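Local structure of Lysine/ornithine decarboxylase (Selenomonas ruminantium, 5GJO) at residues A[264-276]-A[283-295]. The protein decarboxylates both L-lysine and L-ornithine with similar efficiency, using pyridoxal 5'-phosphate to yield cadaverine and putrescine. The protein carries 2 engineered substitutions. Residues are numbered along the deposited sequence; the frame is centred on the assembly and turned at random.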
ATOM      1  N   THR A 264       7.734  18.869   3.675  1.00 10.35           N
ATOM      2  CA  THR A 264       8.667  19.340   4.701  1.00 10.98           C
ATOM      3  C   THR A 264       7.925  19.811   6.007  1.00 11.95           C
ATOM      4  O   THR A 264       8.523  20.430   6.864  1.00 12.85           O
ATOM      5  CB  THR A 264       9.446  20.554   4.236  1.00 12.66           C
ATOM      6  OG1 THR A 264       8.560  21.486   3.645  1.00 11.99           O
ATOM      7  CG2 THR A 264      10.477  20.070   3.184  1.00 13.68           C
ATOM      8  N   ALA A 265       6.652  19.486   6.155  1.00 11.02           N
ATOM      9  CA  ALA A 265       5.857  19.893   7.282  1.00 12.38           C
ATOM     10  C   ALA A 265       5.457  18.778   8.239  1.00 12.76           C
ATOM     11  O   ALA A 265       4.655  19.020   9.130  1.00 12.54           O
ATOM     12  CB  ALA A 265       4.622  20.608   6.800  1.00 13.82           C
ATOM     13  N   VAL A 266       5.901  17.536   8.024  1.00 12.03           N
ATOM     14  CA  VAL A 266       5.440  16.371   8.749  1.00 11.24           C
ATOM     15  C   VAL A 266       6.644  15.511   9.171  1.00 11.92           C
ATOM     16  O   VAL A 266       7.601  15.350   8.358  1.00 11.33           O
ATOM     17  CB  VAL A 266       4.439  15.563   7.922  1.00 12.69           C
ATOM     18  CG1 VAL A 266       3.908  14.390   8.727  1.00 13.08           C
ATOM     19  CG2 VAL A 266       3.314  16.422   7.398  1.00 13.51           C
ATOM     20  N   ASN A 267       6.636  15.006  10.397  1.00 11.95           N
ATOM     21  CA  ASN A 267       7.649  14.087  10.899  1.00 11.57           C
ATOM     22  C   ASN A 267       6.932  12.819  11.366  1.00 11.37           C
ATOM     23  O   ASN A 267       5.816  12.879  11.774  1.00 11.34           O
ATOM     24  CB  ASN A 267       8.414  14.634  12.114  1.00 12.34           C
ATOM     25  CG  ASN A 267       9.342  15.801  11.805  1.00 12.38           C
ATOM     26  OD1 ASN A 267      10.008  16.299  12.696  1.00 10.70           O
ATOM     27  ND2 ASN A 267       9.380  16.234  10.562  1.00 11.07           N
ATOM     28  N   LEU A 268       7.605  11.685  11.270  1.00 10.13           N
ATOM     29  CA  LEU A 268       7.173  10.435  11.874  1.00 10.68           C
ATOM     30  C   LEU A 268       7.928  10.134  13.117  1.00 10.72           C
ATOM     31  O   LEU A 268       9.218  10.215  13.148  1.00 11.59           O
ATOM     32  CB  LEU A 268       7.392   9.256  10.931  1.00 11.55           C
ATOM     33  CG  LEU A 268       7.112   7.877  11.470  1.00 13.57           C
ATOM     34  CD1 LEU A 268       5.614   7.640  11.637  1.00 14.66           C
ATOM     35  CD2 LEU A 268       7.672   6.907  10.415  1.00 13.73           C
ATOM     36  N   VAL A 269       7.210   9.744  14.158  1.00 10.51           N
ATOM     37  CA  VAL A 269       7.818   9.252  15.418  1.00 10.79           C
ATOM     38  C   VAL A 269       7.464   7.774  15.584  1.00 11.72           C
ATOM     39  O   VAL A 269       6.268   7.397  15.582  1.00 12.41           O
ATOM     40  CB  VAL A 269       7.329  10.006  16.659  1.00 11.91           C
ATOM     41  CG1 VAL A 269       8.080   9.535  17.893  1.00 13.14           C
ATOM     42  CG2 VAL A 269       7.558  11.538  16.481  1.00 12.57           C
ATOM     43  N   THR A 270       8.482   6.969  15.680  1.00 11.37           N
ATOM     44  CA  THR A 270       8.342   5.517  15.750  1.00 12.05           C
ATOM     45  C   THR A 270       9.240   4.960  16.823  1.00 12.91           C
ATOM     46  O   THR A 270      10.366   5.471  17.030  1.00 15.71           O
ATOM     47  CB  THR A 270       8.466   4.887  14.361  1.00 12.66           C
ATOM     48  OG1 THR A 270       8.390   3.465  14.463  1.00 12.75           O
ATOM     49  CG2 THR A 270       9.777   5.215  13.720  1.00 14.94           C
ATOM     50  N   SER A 271       8.797   3.907  17.496  1.00 13.71           N
ATOM     51  CA  SER A 271       9.611   3.268  18.556  1.00 13.31           C
ATOM     52  C   SER A 271      10.325   2.019  18.054  1.00 14.87           C
ATOM     53  O   SER A 271       9.776   1.252  17.227  1.00 11.85           O
ATOM     54  CB  SER A 271       8.748   2.840  19.740  1.00 15.22           C
ATOM     55  OG  SER A 271       8.176   3.969  20.350  1.00 15.28           O
ATOM     56  N   VAL A 272      11.488   1.798  18.650  1.00 13.10           N
ATOM     57  CA  VAL A 272      12.186   0.494  18.600  1.00 14.74           C
ATOM     58  C   VAL A 272      11.407  -0.498  19.487  1.00 13.20           C
ATOM     59  O   VAL A 272      11.241  -0.314  20.695  1.00 13.94           O
ATOM     60  CB  VAL A 272      13.677   0.589  19.071  1.00 14.41           C
ATOM     61  CG1 VAL A 272      14.381  -0.807  19.037  1.00 15.93           C
ATOM     62  CG2 VAL A 272      14.377   1.613  18.213  1.00 14.67           C
ATOM     63  N   ILE A 273      10.869  -1.507  18.847  1.00 13.28           N
ATOM     64  CA  ILE A 273      10.122  -2.558  19.541  1.00 14.36           C
ATOM     65  C   ILE A 273      10.925  -3.852  19.734  1.00 15.48           C
ATOM     66  O   ILE A 273      10.532  -4.719  20.528  1.00 16.86           O
ATOM     67  CB  ILE A 273       8.700  -2.831  18.962  1.00 15.19           C
ATOM     68  CG1 ILE A 273       8.742  -3.253  17.510  1.00 15.42           C
ATOM     69  CG2 ILE A 273       7.780  -1.633  19.086  1.00 16.09           C
ATOM     70  CD1 ILE A 273       7.411  -3.764  17.037  1.00 15.57           C
ATOM     71  N   GLY A 274      12.008  -3.991  18.989  1.00 14.69           N
ATOM     72  CA  GLY A 274      12.900  -5.143  19.146  1.00 16.75           C
ATOM     73  C   GLY A 274      14.292  -4.832  18.648  1.00 15.06           C
ATOM     74  O   GLY A 274      14.493  -3.957  17.783  1.00 15.46           O
ATOM     75  N   THR A 275      15.274  -5.523  19.232  1.00 15.28           N
ATOM     76  CA  THR A 275      16.629  -5.508  18.749  1.00 15.11           C
ATOM     77  C   THR A 275      17.069  -6.926  18.373  1.00 16.04           C
ATOM     78  O   THR A 275      16.472  -7.941  18.819  1.00 15.74           O
ATOM     79  CB  THR A 275      17.611  -5.010  19.782  1.00 17.31           C
ATOM     80  OG1 THR A 275      17.591  -5.879  20.940  1.00 16.38           O
ATOM     81  CG2 THR A 275      17.226  -3.579  20.255  1.00 15.95           C
ATOM     82  N   LYS A 276      18.083  -7.000  17.525  1.00 16.77           N
ATOM     83  CA  LYS A 276      18.800  -8.229  17.246  1.00 16.85           C
ATOM     84  C   LYS A 276      20.277  -7.869  17.287  1.00 19.31           C
ATOM     85  O   LYS A 276      20.780  -7.292  16.366  1.00 21.52           O
ATOM     86  CB  LYS A 276      18.390  -8.777  15.888  1.00 17.73           C
ATOM     87  CG  LYS A 276      16.902  -9.016  15.772  1.00 18.72           C
ATOM     88  CD  LYS A 276      16.469  -9.344  14.371  1.00 21.33           C
ATOM     89  CE  LYS A 276      14.968  -9.541  14.281  1.00 24.28           C
ATOM     90  NZ  LYS A 276      14.335 -10.277  15.407  1.00 21.16           N
ATOM     91  N   TRP A 283      20.286  -5.221  14.266  1.00 18.41           N
ATOM     92  CA  TRP A 283      18.980  -4.868  13.678  1.00 17.71           C
ATOM     93  C   TRP A 283      18.123  -4.227  14.728  1.00 15.49           C
ATOM     94  O   TRP A 283      18.096  -4.625  15.911  1.00 15.70           O
ATOM     95  CB  TRP A 283      18.213  -6.035  13.162  1.00 17.33           C
ATOM     96  CG  TRP A 283      18.708  -6.663  11.906  1.00 17.36           C
ATOM     97  CD1 TRP A 283      19.992  -7.066  11.625  1.00 18.69           C
ATOM     98  CD2 TRP A 283      17.927  -7.026  10.749  1.00 16.78           C
ATOM     99  NE1 TRP A 283      20.057  -7.583  10.339  1.00 17.44           N
ATOM    100  CE2 TRP A 283      18.795  -7.637   9.821  1.00 16.59           C
ATOM    101  CE3 TRP A 283      16.589  -6.891  10.406  1.00 16.20           C
ATOM    102  CZ2 TRP A 283      18.362  -8.042   8.551  1.00 17.15           C
ATOM    103  CZ3 TRP A 283      16.178  -7.273   9.155  1.00 16.46           C
ATOM    104  CH2 TRP A 283      17.049  -7.890   8.251  1.00 16.29           C
ATOM    105  N   TYR A 284      17.349  -3.263  14.289  1.00 14.33           N
ATOM    106  CA  TYR A 284      16.319  -2.682  15.080  1.00 13.12           C
ATOM    107  C   TYR A 284      14.994  -2.804  14.341  1.00 13.64           C
ATOM    108  O   TYR A 284      14.904  -2.417  13.169  1.00 15.27           O
ATOM    109  CB  TYR A 284      16.598  -1.205  15.265  1.00 13.54           C
ATOM    110  CG  TYR A 284      17.955  -1.020  15.890  1.00 14.01           C
ATOM    111  CD1 TYR A 284      18.145  -1.432  17.196  1.00 16.15           C
ATOM    112  CD2 TYR A 284      19.014  -0.476  15.194  1.00 15.78           C
ATOM    113  CE1 TYR A 284      19.377  -1.336  17.793  1.00 16.97           C
ATOM    114  CE2 TYR A 284      20.272  -0.288  15.816  1.00 16.70           C
ATOM    115  CZ  TYR A 284      20.426  -0.766  17.103  1.00 16.77           C
ATOM    116  OH  TYR A 284      21.571  -0.610  17.807  1.00 15.93           O
ATOM    117  N   ILE A 285      13.988  -3.274  15.073  1.00 13.42           N
ATOM    118  CA  ILE A 285      12.635  -3.403  14.560  1.00 14.30           C
ATOM    119  C   ILE A 285      11.810  -2.244  15.065  1.00 14.25           C
ATOM    120  O   ILE A 285      11.742  -1.996  16.267  1.00 13.47           O
ATOM    121  CB  ILE A 285      11.980  -4.740  14.990  1.00 14.63           C
ATOM    122  CG1 ILE A 285      12.819  -5.886  14.445  1.00 16.00           C
ATOM    123  CG2 ILE A 285      10.578  -4.837  14.400  1.00 15.19           C
ATOM    124  CD1 ILE A 285      13.109  -5.833  12.990  1.00 13.98           C
ATOM    125  N   LEU A 286      11.233  -1.485  14.116  1.00 14.03           N
ATOM    126  CA  LEU A 286      10.378  -0.316  14.438  1.00 13.73           C
ATOM    127  C   LEU A 286       8.899  -0.641  14.391  1.00 12.88           C
ATOM    128  O   LEU A 286       8.565  -1.614  13.801  1.00 12.46           O
ATOM    129  CB  LEU A 286      10.653   0.845  13.443  1.00 12.47           C
ATOM    130  CG  LEU A 286      12.152   1.231  13.355  1.00 12.26           C
ATOM    131  CD1 LEU A 286      12.296   2.341  12.334  1.00 12.96           C
ATOM    132  CD2 LEU A 286      12.618   1.684  14.718  1.00 14.57           C
ATOM    133  N   ASP A 287       8.050   0.178  15.040  1.00 12.61           N
ATOM    134  CA  ASP A 287       6.647   0.005  14.995  1.00 12.43           C
ATOM    135  C   ASP A 287       5.917   0.624  13.814  1.00 13.59           C
ATOM    136  O   ASP A 287       4.681   0.491  13.743  1.00 14.03           O
ATOM    137  CB  ASP A 287       5.952   0.222  16.337  1.00 14.39           C
ATOM    138  CG  ASP A 287       6.096   1.650  16.895  1.00 14.51           C
ATOM    139  OD1 ASP A 287       6.504   2.591  16.186  1.00 13.47           O
ATOM    140  OD2 ASP A 287       5.743   1.828  18.104  1.00 17.06           O
ATOM    141  N   GLU A 288       6.651   1.149  12.873  1.00 12.31           N
ATOM    142  CA  GLU A 288       6.166   1.580  11.589  1.00 11.64           C
ATOM    143  C   GLU A 288       7.053   1.013  10.505  1.00 12.33           C
ATOM    144  O   GLU A 288       8.272   0.973  10.658  1.00 13.40           O
ATOM    145  CB  GLU A 288       6.050   3.100  11.480  1.00 11.89           C
ATOM    146  CG  GLU A 288       5.338   3.621  10.221  1.00 15.57           C
ATOM    147  CD  GLU A 288       3.816   3.494  10.205  1.00 18.68           C
ATOM    148  OE1 GLU A 288       3.222   4.028   9.250  1.00 16.04           O
ATOM    149  OE2 GLU A 288       3.213   2.911  11.176  1.00 20.47           O
ATOM    150  N   GLY A 289       6.491   0.644   9.374  1.00 11.30           N
ATOM    151  CA  GLY A 289       7.326   0.008   8.301  1.00 12.22           C
ATOM    152  C   GLY A 289       6.791   0.257   6.880  1.00 13.34           C
ATOM    153  O   GLY A 289       6.000   1.209   6.591  1.00 12.96           O
ATOM    154  N   ILE A 290       7.207  -0.629   5.987  1.00 12.84           N
ATOM    155  CA  ILE A 290       7.027  -0.476   4.550  1.00 12.62           C
ATOM    156  C   ILE A 290       5.573  -0.632   4.114  1.00 12.59           C
ATOM    157  O   ILE A 290       5.210  -0.146   3.030  1.00 13.56           O
ATOM    158  CB  ILE A 290       7.954  -1.421   3.798  1.00 14.82           C
ATOM    159  CG1 ILE A 290       8.221  -0.874   2.386  1.00 16.86           C
ATOM    160  CG2 ILE A 290       7.347  -2.823   3.746  1.00 13.68           C
ATOM    161  CD1 ILE A 290       9.368  -1.517   1.687  1.00 21.39           C
ATOM    162  N   TYR A 291       4.725  -1.187   4.984  1.00 10.95           N
ATOM    163  CA  TYR A 291       3.295  -1.240   4.707  1.00 12.67           C
ATOM    164  C   TYR A 291       2.533  -0.082   5.322  1.00 14.49           C
ATOM    165  O   TYR A 291       1.318  -0.038   5.210  1.00 13.85           O
ATOM    166  CB  TYR A 291       2.675  -2.531   5.179  1.00 11.86           C
ATOM    167  CG  TYR A 291       3.057  -3.726   4.340  1.00 12.79           C
ATOM    168  CD1 TYR A 291       2.354  -4.004   3.188  1.00 14.79           C
ATOM    169  CD2 TYR A 291       4.093  -4.604   4.722  1.00 13.15           C
ATOM    170  CE1 TYR A 291       2.681  -5.100   2.407  1.00 15.28           C
ATOM    171  CE2 TYR A 291       4.417  -5.717   3.897  1.00 14.05           C
ATOM    172  CZ  TYR A 291       3.681  -5.941   2.785  1.00 15.97           C
ATOM    173  OH  TYR A 291       3.920  -7.055   1.956  1.00 16.12           O
ATOM    174  N   GLY A 292       3.268   0.824   5.970  1.00 12.53           N
ATOM    175  CA  GLY A 292       2.695   2.080   6.464  1.00 13.52           C
ATOM    176  C   GLY A 292       3.331   3.261   5.805  1.00 13.91           C
ATOM    177  O   GLY A 292       3.360   3.328   4.595  1.00 12.63           O
ATOM    178  N   CYS A 293       3.772   4.257   6.613  1.00 14.21           N
ATOM    179  CA  CYS A 293       4.344   5.474   6.108  1.00 14.74           C
ATOM    180  C   CYS A 293       5.600   5.274   5.234  1.00 14.16           C
ATOM    181  O   CYS A 293       5.807   6.049   4.315  1.00 15.51           O
ATOM    182  CB  CYS A 293       4.668   6.483   7.210  1.00 15.77           C
ATOM    183  SG  CYS A 293       3.067   7.005   7.895  1.00 18.69           S
ATOM    184  N   PHE A 294       6.320   4.193   5.422  1.00 11.96           N
ATOM    185  CA  PHE A 294       7.489   3.927   4.589  1.00 11.47           C
ATOM    186  C   PHE A 294       7.135   3.262   3.285  1.00 12.42           C
ATOM    187  O   PHE A 294       8.037   2.874   2.535  1.00 11.67           O
ATOM    188  CB  PHE A 294       8.530   3.072   5.324  1.00 12.63           C
ATOM    189  CG  PHE A 294       9.156   3.725   6.521  1.00 11.98           C
ATOM    190  CD1 PHE A 294      10.267   4.514   6.347  1.00 12.17           C
ATOM    191  CD2 PHE A 294       8.725   3.412   7.810  1.00 13.36           C
ATOM    192  CE1 PHE A 294      10.905   5.061   7.459  1.00 12.66           C
ATOM    193  CE2 PHE A 294       9.390   3.955   8.929  1.00 13.30           C
ATOM    194  CZ  PHE A 294      10.452   4.781   8.719  1.00 13.26           C
ATOM    195  N   SER A 295       5.836   3.130   2.967  1.00 12.30           N
ATOM    196  CA  SER A 295       5.408   2.647   1.644  1.00 12.59           C
ATOM    197  C   SER A 295       5.927   3.439   0.478  1.00 12.85           C
ATOM    198  O   SER A 295       6.101   2.869  -0.611  1.00 12.74           O
ATOM    199  CB  SER A 295       3.841   2.621   1.563  1.00 12.24           C
ATOM    200  OG  SER A 295       3.314   3.941   1.880  1.00 13.31           O
TER
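An antiparallel beta hairpin, strand 266-276 returning as 283-286, is interrupted here by a classic beta bulge, in which I273 and G274 both face I285. The carbonyl O of I285 takes a hydrogen bond from I273 N at 2.8 Å and a weak one from G274 N, while I285 N returns an almost straight hydrogen bond (177°) to G274 O. K276 and W283 form the next hydrogen-bonded pair, and their CB atoms meet at 3.9 Å. On the other side of the bulge, D287 carries the pairing beyond the regular strand: its N donates to S271 O, and its carboxylate reaches across to the neighbouring strand. CG of D287 lies between the backbone N and the carbonyl carbon (chi1 63°), a rotation that swings the carboxylate toward that strand, where OD1 accepts from T270 OG1 at 2.7 Å and from S271 N at 3.0 Å. Both donors approach from one face of the carboxylate, the hydroxyl on the anti side and the amide from well above the plane, while OD2 is hydrogen-bonded to T21 OG1. An alanine at D287 would probably leave the T270 hydroxyl and the S271 amide without their shared acceptor, and T21 without its carboxylate partner. Nearer the start of strand 266-276, L268 CD2 touches F294 CE2 at 3.7 Å, the two side chains crossing at about a right angle. On the face of V272 and T275, the methyl CG2 of T275 meets the Y284 ring edge in its plane. K276 NZ forms a salt bridge with D117 of the second subunit. The whole is a bulged antiparallel hairpin of the mixed beta sheet, distinct from the parallel PLP-binding barrel, in a class-II Orn/Lys/Arg decarboxylase.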